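Local coordinates for OTU domain-containing protein wMelOTU (Wolbachia pipientis wMel, PDB 6W9O) that probably removes ubiquitin from modified proteins as a bacterial cysteine protease of the OTU deubiquitinase family, at residues P37-D40 with N41-V44; S52-F55 with D56-Q60; A72-L75 with R76-R80; I185-G188 with G189-E193. All coordinates share one frame; numbering follows the deposited sequence. Where two conformers were deposited one is given.

How the contacts relate
From the N terminus, contact 1 turns the chain into strand 42-44, an outermost strand of the mixed sheet. Contact 2 follows at the start of helix 53-66, and contact 3 forms the first turns of helix 72-84, which packs against that helix. Contact 4 closes the hairpin of strands 181-188 and 191-197 much later in the sequence. All four are local and in series, so none nests in or crosses another. In space the touches run 1-4-2-3: Val44 lies against Ile185, Cys53 and Ser57 meet the 190-193 backbone, and Phe55 packs on Leu75 and Arg76. Contacts 1 and 3 lie on opposite sides of the chain's centre, about 28 Å apart between centres.

Contact 1 of 4, residues P37-D40 with N41-V44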
# COMPACT_ATOMS: atom_id res chain seq x y z
N PRO A 37 12.11 -13.18 -5.20
CA PRO A 37 10.68 -13.45 -5.48
C PRO A 37 10.04 -12.45 -6.44
O PRO A 37 8.84 -12.18 -6.35
CB PRO A 37 10.04 -13.38 -4.08
CG PRO A 37 10.89 -12.42 -3.33
CD PRO A 37 12.31 -12.58 -3.87
N TYR A 38 10.82 -11.91 -7.38
CA TYR A 38 10.32 -10.93 -8.33
C TYR A 38 11.27 -10.91 -9.53
O TYR A 38 12.40 -11.42 -9.42
CB TYR A 38 10.19 -9.51 -7.69
CG TYR A 38 11.35 -9.08 -6.84
CD1 TYR A 38 11.29 -9.25 -5.44
CD2 TYR A 38 12.50 -8.55 -7.39
CE1 TYR A 38 12.33 -8.87 -4.65
CE2 TYR A 38 13.57 -8.18 -6.60
CZ TYR A 38 13.47 -8.35 -5.21
OH TYR A 38 14.54 -7.97 -4.41
N PRO A 39 10.85 -10.36 -10.67
CA PRO A 39 11.71 -10.37 -11.86
C PRO A 39 12.94 -9.49 -11.67
O PRO A 39 12.99 -8.59 -10.84
CB PRO A 39 10.82 -9.78 -12.96
CG PRO A 39 9.39 -9.99 -12.42
CD PRO A 39 9.49 -9.87 -10.99
N ASP A 40 13.94 -9.76 -12.51
CA ASP A 40 15.24 -9.14 -12.34
C ASP A 40 15.25 -7.65 -12.62
O ASP A 40 16.19 -6.97 -12.19
CB ASP A 40 16.24 -9.77 -13.31
CG ASP A 40 16.60 -11.21 -12.96
OD1 ASP A 40 16.41 -11.59 -11.79
OD2 ASP A 40 17.09 -11.94 -13.85
N ASN A 41 14.24 -7.13 -13.31
CA ASN A 41 14.15 -5.68 -13.49
C ASN A 41 13.60 -4.96 -12.28
O ASN A 41 13.68 -3.73 -12.24
CB ASN A 41 13.34 -5.30 -14.74
CG ASN A 41 11.94 -5.93 -14.77
OD1 ASN A 41 11.81 -7.15 -14.68
ND2 ASN A 41 10.89 -5.12 -14.93
N PHE A 42 13.10 -5.67 -11.25
CA PHE A 42 12.57 -4.98 -10.07
C PHE A 42 13.62 -4.92 -8.98
O PHE A 42 14.59 -5.69 -8.98
CB PHE A 42 11.31 -5.68 -9.51
CG PHE A 42 10.07 -5.42 -10.36
CD1 PHE A 42 9.12 -4.46 -9.97
CD2 PHE A 42 9.88 -6.14 -11.55
CE1 PHE A 42 7.99 -4.20 -10.77
CE2 PHE A 42 8.82 -5.90 -12.32
CZ PHE A 42 7.85 -4.95 -11.94
N TYR A 43 13.49 -3.92 -8.12
CA TYR A 43 14.45 -3.75 -7.03
C TYR A 43 13.69 -3.18 -5.85
O TYR A 43 12.62 -2.60 -6.01
CB TYR A 43 15.61 -2.82 -7.44
CG TYR A 43 15.18 -1.40 -7.77
CD1 TYR A 43 15.29 -0.39 -6.84
CD2 TYR A 43 14.73 -1.07 -9.05
CE1 TYR A 43 14.93 0.91 -7.13
CE2 TYR A 43 14.36 0.23 -9.32
CZ TYR A 43 14.46 1.21 -8.39
OH TYR A 43 14.06 2.51 -8.74
N VAL A 44 14.26 -3.37 -4.66
CA VAL A 44 13.70 -2.80 -3.44
C VAL A 44 14.21 -1.36 -3.25
O VAL A 44 15.41 -1.14 -3.11
CB VAL A 44 14.04 -3.69 -2.22
CG1 VAL A 44 13.37 -3.09 -0.99
CG2 VAL A 44 13.54 -5.11 -2.48
O HOH W 1 16.07 -7.90 -8.97
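Pro39 and Phe42 are joined by the one direct hydrogen bond of this contact, which closes a type I beta turn running from Pro39 to Phe42. Phe42 N donates to Pro39 O over 3.0 Å in a nearly straight bond (164° at the hydrogen), approaching from above the carbonyl plane. A water adds a second polar link: it donates to Phe42 O at 2.7 Å and lies within a weak, longer bond of Asp40 O inside the turn.

The packing falls to two side chains of the first half. Tyr38 has CG wedged between its backbone N and carbonyl carbon (chi1 44°), which swings the ring over toward the strand. There CD2 meets Phe42 CB at 3.8 Å and CE2 lies 3.6 Å from Phe42 O; farther out, the OH touches Val44 CG2 at 3.6 Å, the two side chains crossing at about a right angle. Pro39 instead lies side by side with Phe42, both pointing the same way, and its CD comes 3.8 Å from Phe42 CD2. Pro39 CB also touches Asn41 OD1 at 3.3 Å, while the ND2 of that amide is hydrogen-bonded to Asp197.

The turn delivers the chain into strand 42-44 at one border of the sheet, where Tyr43 pairs through its backbone with Leu196 of the neighbouring strand 191-197. Tyr176 packs on Tyr38 and Pro39 and meets the Phe42 ring, His183 meets that ring edge-to-face, and Ile144 of strand 140-146 touches Tyr38.

Contact 2 of 4, residues S52-F55 with D56-Q60; sequences SCFF and DSFRQ
Cys53 and Ser57 meet in the first turns of helix 53-66, whose start carries the nucleophilic cysteine in OTU cysteine proteases; the place of Cys53 is consistent with that role. Cys53 O is gripped twice, by Ser57 N at 2.9 Å and by Ser57 OG at 2.7 Å, the two donors arriving from opposite faces of the carbonyl plane. Ser57 OG lies beside its own backbone N (chi1 -65°), folding the hydroxyl back over the preceding turn. The same i to i+4 ladder also joins Ser52 to Asp56, Phe54 to Phe58 and Phe55 to Arg59.

Phe54 and Phe58 come together obliquely, CZ to CD1 at 4.4 Å. Phe54 CD2 also sits 3.9 Å above the centre of the Phe55 ring. Ile48 N bonds Asp56 OD2, and Phe192 of strand 191-197 meets Phe54 edge-to-face.

Arg59 bends at chi3 (87°), bringing its guanidinium edge back onto Asp56 in a side-on salt bridge. NE, at 2.8 Å, and NH2, at 3.0 Å, both reach Asp56 OD1, on its anti and syn sides, from one face and about 30° out of the carboxylate plane, while Gln60 CG rests 3.5 Å above one guanidinium face.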
# COMPACT_ATOMS: atom_id res chain seq x y z
N SER A 52 5.48 6.29 8.42
CA SER A 52 4.66 6.34 7.22
C SER A 52 5.20 5.47 6.09
O SER A 52 4.80 5.66 4.94
CB SER A 52 4.54 7.78 6.73
OG SER A 52 3.72 8.48 7.69
N CYS A 53 6.01 4.44 6.40
CA CYS A 53 6.60 3.65 5.31
C CYS A 53 5.56 2.97 4.44
O CYS A 53 5.84 2.72 3.26
CB CYS A 53 7.56 2.59 5.86
SG CYS A 53 6.78 1.31 6.90
N PHE A 54 4.39 2.59 4.98
CA PHE A 54 3.40 1.95 4.11
C PHE A 54 2.93 2.93 3.07
O PHE A 54 2.92 2.62 1.86
CB PHE A 54 2.16 1.48 4.93
CG PHE A 54 1.05 1.05 4.05
CD1 PHE A 54 1.12 -0.18 3.37
CD2 PHE A 54 0.01 1.90 3.82
CE1 PHE A 54 0.16 -0.54 2.46
CE2 PHE A 54 -0.99 1.57 2.91
CZ PHE A 54 -0.90 0.34 2.20
N PHE A 55 2.56 4.12 3.52
CA PHE A 55 2.03 5.15 2.61
C PHE A 55 3.09 5.59 1.63
O PHE A 55 2.78 5.81 0.42
CB PHE A 55 1.54 6.33 3.45
CG PHE A 55 0.44 5.93 4.42
CD1 PHE A 55 -0.86 5.75 4.00
CD2 PHE A 55 0.77 5.70 5.76
CE1 PHE A 55 -1.84 5.34 4.87
CE2 PHE A 55 -0.23 5.29 6.63
CZ PHE A 55 -1.51 5.12 6.20
N ASP A 56 4.32 5.74 2.10
CA ASP A 56 5.41 6.18 1.20
C ASP A 56 5.74 5.09 0.19
O ASP A 56 6.08 5.41 -0.98
CB ASP A 56 6.64 6.52 2.04
CG ASP A 56 7.69 7.28 1.24
OD1 ASP A 56 7.29 8.32 0.65
OD2 ASP A 56 8.90 6.93 1.28
N SER A 57 5.70 3.82 0.57
CA SER A 57 5.96 2.75 -0.40
C SER A 57 4.86 2.69 -1.44
O SER A 57 5.14 2.62 -2.67
CB SER A 57 6.02 1.40 0.35
OG SER A 57 7.11 1.38 1.24
N PHE A 58 3.60 2.78 -1.01
CA PHE A 58 2.47 2.82 -1.95
C PHE A 58 2.59 4.01 -2.89
O PHE A 58 2.41 3.87 -4.10
CB PHE A 58 1.16 2.89 -1.14
CG PHE A 58 -0.10 2.74 -1.96
CD1 PHE A 58 -0.79 1.52 -1.99
CD2 PHE A 58 -0.63 3.84 -2.67
CE1 PHE A 58 -1.95 1.39 -2.78
CE2 PHE A 58 -1.81 3.69 -3.41
CZ PHE A 58 -2.42 2.43 -3.48
N ARG A 59 2.90 5.18 -2.35
CA ARG A 59 3.04 6.40 -3.18
C ARG A 59 4.08 6.20 -4.27
O ARG A 59 3.87 6.66 -5.41
CB ARG A 59 3.52 7.56 -2.27
CG ARG A 59 4.13 8.77 -3.00
CD ARG A 59 4.68 9.76 -2.02
NE ARG A 59 6.05 9.43 -1.65
CZ ARG A 59 7.13 9.67 -2.40
NH1 ARG A 59 7.04 10.19 -3.63
NH2 ARG A 59 8.34 9.39 -1.90
N GLN A 60 5.25 5.63 -3.92
CA GLN A 60 6.32 5.56 -4.92
C GLN A 60 5.94 4.60 -6.02
O GLN A 60 6.22 4.88 -7.21
CB GLN A 60 7.63 5.14 -4.26
CG GLN A 60 8.24 6.26 -3.37
CD GLN A 60 9.54 5.79 -2.80
OE1 GLN A 60 10.46 5.43 -3.54
NE2 GLN A 60 9.63 5.74 -1.46

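Contact 3 of 4, residues A72-L75 with R76-R80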
# COMPACT_ATOMS: atom_id res chain seq x y z
N ALA A 72 2.47 11.19 0.94
CA ALA A 72 2.09 10.25 1.98
C ALA A 72 1.02 10.85 2.89
O ALA A 72 0.10 10.12 3.35
CB ALA A 72 3.35 9.85 2.77
N GLU A 73 1.10 12.15 3.15
CA GLU A 73 0.07 12.81 3.96
C GLU A 73 -1.28 12.76 3.26
O GLU A 73 -2.32 12.57 3.91
CB GLU A 73 0.46 14.26 4.29
CG GLU A 73 -0.60 14.98 5.08
CD GLU A 73 -0.22 16.42 5.38
OE1 GLU A 73 -0.81 16.98 6.33
OE2 GLU A 73 0.65 16.98 4.67
N LYS A 74 -1.30 12.99 1.94
CA LYS A 74 -2.57 12.94 1.22
C LYS A 74 -3.16 11.53 1.28
O LYS A 74 -4.38 11.40 1.41
CB LYS A 74 -2.34 13.38 -0.23
CG LYS A 74 -3.59 13.24 -1.16
CD LYS A 74 -4.77 14.04 -0.73
CE LYS A 74 -5.78 14.15 -1.90
NZ LYS A 74 -6.97 14.95 -1.45
N LEU A 75 -2.32 10.49 1.21
CA LEU A 75 -2.83 9.12 1.31
C LEU A 75 -3.46 8.86 2.68
O LEU A 75 -4.53 8.24 2.76
CB LEU A 75 -1.74 8.08 1.02
CG LEU A 75 -1.24 8.20 -0.42
CD1 LEU A 75 -0.03 7.29 -0.53
CD2 LEU A 75 -2.31 7.74 -1.44
N ARG A 76 -2.85 9.38 3.76
CA ARG A 76 -3.50 9.28 5.08
C ARG A 76 -4.81 10.03 5.07
O ARG A 76 -5.82 9.55 5.59
CB ARG A 76 -2.58 9.83 6.19
CG ARG A 76 -1.37 8.93 6.48
CD ARG A 76 -0.53 9.59 7.57
NE ARG A 76 0.61 8.73 7.98
CZ ARG A 76 0.51 7.72 8.84
NH1 ARG A 76 -0.67 7.37 9.40
NH2 ARG A 76 1.61 7.03 9.14
N ASN A 77 -4.85 11.23 4.44
CA ASN A 77 -6.10 11.98 4.40
C ASN A 77 -7.20 11.24 3.61
O ASN A 77 -8.38 11.35 3.96
CB ASN A 77 -5.85 13.34 3.77
CG ASN A 77 -7.00 14.26 4.02
OD1 ASN A 77 -7.25 14.67 5.18
ND2 ASN A 77 -7.74 14.61 2.94
N ASP A 78 -6.81 10.50 2.57
CA ASP A 78 -7.79 9.69 1.82
C ASP A 78 -8.41 8.64 2.74
O ASP A 78 -9.61 8.32 2.63
CB ASP A 78 -7.08 8.93 0.69
CG ASP A 78 -6.55 9.84 -0.47
OD1 ASP A 78 -7.09 10.96 -0.68
OD2 ASP A 78 -5.59 9.37 -1.12
N CYS A 79 -7.63 8.15 3.70
CA CYS A 79 -8.17 7.14 4.60
C CYS A 79 -9.05 7.79 5.64
O CYS A 79 -10.12 7.26 5.98
CB CYS A 79 -7.00 6.38 5.27
SG CYS A 79 -6.08 5.37 4.04
N ARG A 80 -8.66 8.98 6.13
CA ARG A 80 -9.54 9.74 7.00
C ARG A 80 -10.87 10.01 6.32
O ARG A 80 -11.94 9.87 6.93
CB ARG A 80 -8.88 11.09 7.36
CG ARG A 80 -9.77 12.00 8.14
CD ARG A 80 -9.02 13.29 8.43
NE ARG A 80 -9.91 14.32 8.94
CZ ARG A 80 -9.99 14.63 10.24
NH1 ARG A 80 -9.21 14.01 11.13
NH2 ARG A 80 -10.83 15.59 10.64
O HOH W 2 -7.89 13.15 0.56
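Lys74 and Asp78 are tied through backbone and water in the opening turns of helix 72-84, an amphipathic helix of the OTU fold. Asp78 N donates to Lys74 O at 2.8 Å, one rung of an i to i+4 ladder that also links Arg76 to Ala72, Asn77 to Glu73 and Cys79 to Leu75; the last of these is longer, at 3.2 Å, and more bent.

Toward the exposed Lys74, one water gathers three side chains. It donates to Asp78 OD1 at 2.6 Å and accepts from Asn77 ND2 at 2.8 Å and Lys74 NZ at 2.9 Å. The lysine itself stops short of a salt bridge with Asp78, NZ and OD1 being 4.1 Å apart, so the water carries the link while the opposite charges would still attract. Lys74 is turned by a bend at chi2 (60°), and its side chain crosses that of Asp78 at about a right angle, CE and CD coming up against OD1. Asp78 has further partners on helix 126-137: Lys136 in a salt bridge at OD1 and Tyr137 OH at OD2.

On the buried side Arg76 runs extended from CG to NE, which carries its guanidinium away from the helix to the carbonyls of Ile117 and Arg122 and to Ser52 OG. These hydrogen bonds hold the charged end in place while Phe55 packs against it.

Leu75 packs towards helices 53-66 and 126-137, touching Phe55, Leu133 and Tyr137. Within the helix the Leu75 side chain crosses that of Asp78 obliquely, with Leu75 CD2 3.7 Å from Asp78 OD2.

Contact 4 of 4, residues I185-G188 with G189-E193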
# COMPACT_ATOMS: atom_id res chain seq x y z
N ILE A 185 7.07 -4.42 -0.62
CA ILE A 185 7.67 -5.60 0.03
C ILE A 185 7.64 -5.41 1.53
O ILE A 185 7.85 -4.30 2.04
CB ILE A 185 9.07 -5.92 -0.55
CG1 ILE A 185 9.67 -7.20 0.04
CG2 ILE A 185 10.01 -4.76 -0.43
CD1 ILE A 185 10.73 -7.84 -0.98
N ASN A 186 7.27 -6.48 2.24
CA ASN A 186 7.03 -6.46 3.70
C ASN A 186 8.04 -7.40 4.35
O ASN A 186 7.84 -8.63 4.38
CB ASN A 186 5.58 -6.92 3.91
CG ASN A 186 5.15 -7.03 5.37
OD1 ASN A 186 4.29 -7.86 5.69
ND2 ASN A 186 5.75 -6.23 6.25
N LYS A 187 9.12 -6.85 4.90
CA LYS A 187 10.11 -7.75 5.51
C LYS A 187 9.63 -8.40 6.81
O LYS A 187 10.07 -9.49 7.15
CB LYS A 187 11.44 -7.04 5.71
CG LYS A 187 11.35 -5.88 6.66
CD LYS A 187 12.79 -5.43 7.03
CE LYS A 187 12.79 -4.06 7.66
NZ LYS A 187 14.09 -3.36 7.33
N GLY A 188 8.70 -7.75 7.49
CA GLY A 188 8.24 -8.26 8.78
C GLY A 188 7.37 -7.20 9.42
O GLY A 188 7.49 -6.02 9.07
N GLY A 189 6.50 -7.60 10.34
CA GLY A 189 5.65 -6.62 11.01
C GLY A 189 4.93 -5.78 10.01
O GLY A 189 4.47 -6.26 8.94
N LEU A 190 4.84 -4.49 10.31
CA LEU A 190 4.27 -3.52 9.36
C LEU A 190 5.35 -2.66 8.71
O LEU A 190 5.14 -1.47 8.47
CB LEU A 190 3.21 -2.64 10.03
CG LEU A 190 1.87 -3.35 10.34
CD1 LEU A 190 0.89 -2.39 10.98
CD2 LEU A 190 1.23 -3.98 9.07
N HIS A 191 6.52 -3.25 8.45
CA HIS A 191 7.62 -2.55 7.78
C HIS A 191 7.52 -2.80 6.29
O HIS A 191 7.48 -3.96 5.86
CB HIS A 191 8.94 -3.13 8.30
CG HIS A 191 9.17 -2.80 9.73
ND1 HIS A 191 10.03 -1.80 10.14
CD2 HIS A 191 8.67 -3.35 10.85
CE1 HIS A 191 10.04 -1.75 11.47
NE2 HIS A 191 9.19 -2.65 11.92
N PHE A 192 7.51 -1.71 5.50
CA PHE A 192 7.35 -1.84 4.06
C PHE A 192 8.38 -1.00 3.33
O PHE A 192 8.83 0.04 3.81
CB PHE A 192 5.96 -1.31 3.65
CG PHE A 192 4.85 -2.13 4.25
CD1 PHE A 192 4.48 -3.33 3.66
CD2 PHE A 192 4.21 -1.70 5.40
CE1 PHE A 192 3.51 -4.13 4.24
CE2 PHE A 192 3.22 -2.49 6.02
CZ PHE A 192 2.85 -3.72 5.43
N GLU A 193 8.71 -1.45 2.11
CA GLU A 193 9.50 -0.68 1.14
C GLU A 193 8.81 -0.83 -0.19
O GLU A 193 8.10 -1.81 -0.44
CB GLU A 193 10.91 -1.27 1.01
CG GLU A 193 11.86 -1.04 2.21
CD GLU A 193 12.78 -2.25 2.46
OE1 GLU A 193 12.25 -3.38 2.61
OE2 GLU A 193 14.00 -2.11 2.47
O HOH W 3 10.13 -4.27 3.90
O HOH W 4 2.55 -7.99 7.91
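Ile185 pairs with Glu193 through two backbone hydrogen bonds, Ile185 N to Glu193 O at 2.8 Å and Glu193 N to Ile185 O at 3.0 Å. Beside them Ile185 CG2 rests against Glu193 CB. A water accepts from Lys187 N and lies at Ile185 O.

Asn186 comes next, its CG anti to the backbone N (chi1 178°), which extends the amide toward the turn. There ND2 donates to His191 O at 2.9 Å and to Gly189 O at 3.0 Å. Both acceptors lie close to the amide plane, although each is met from above its own carbonyl plane; the two bonds fix the rotation of the amide. The same ND2 lies over one face of the Phe192 ring, whose plane is 26° from that of the amide, and Asn186 CB meets Phe192 CE1 at 3.5 Å.

This is the tip of the hairpin formed by strands 181-188 and 191-197. Lys187 slants across His191, CG and CE each 4.0 Å from His191 CB, while Trp123 meets the His191 ring edge-to-face. Gly188 opens a type II' turn, with Gly189 at positive phi (52°); Gly188 O accepts from His191 N at 3.0 Å and lies near the plane of the imidazole, at its edge, 3.4 Å from His191 CD2.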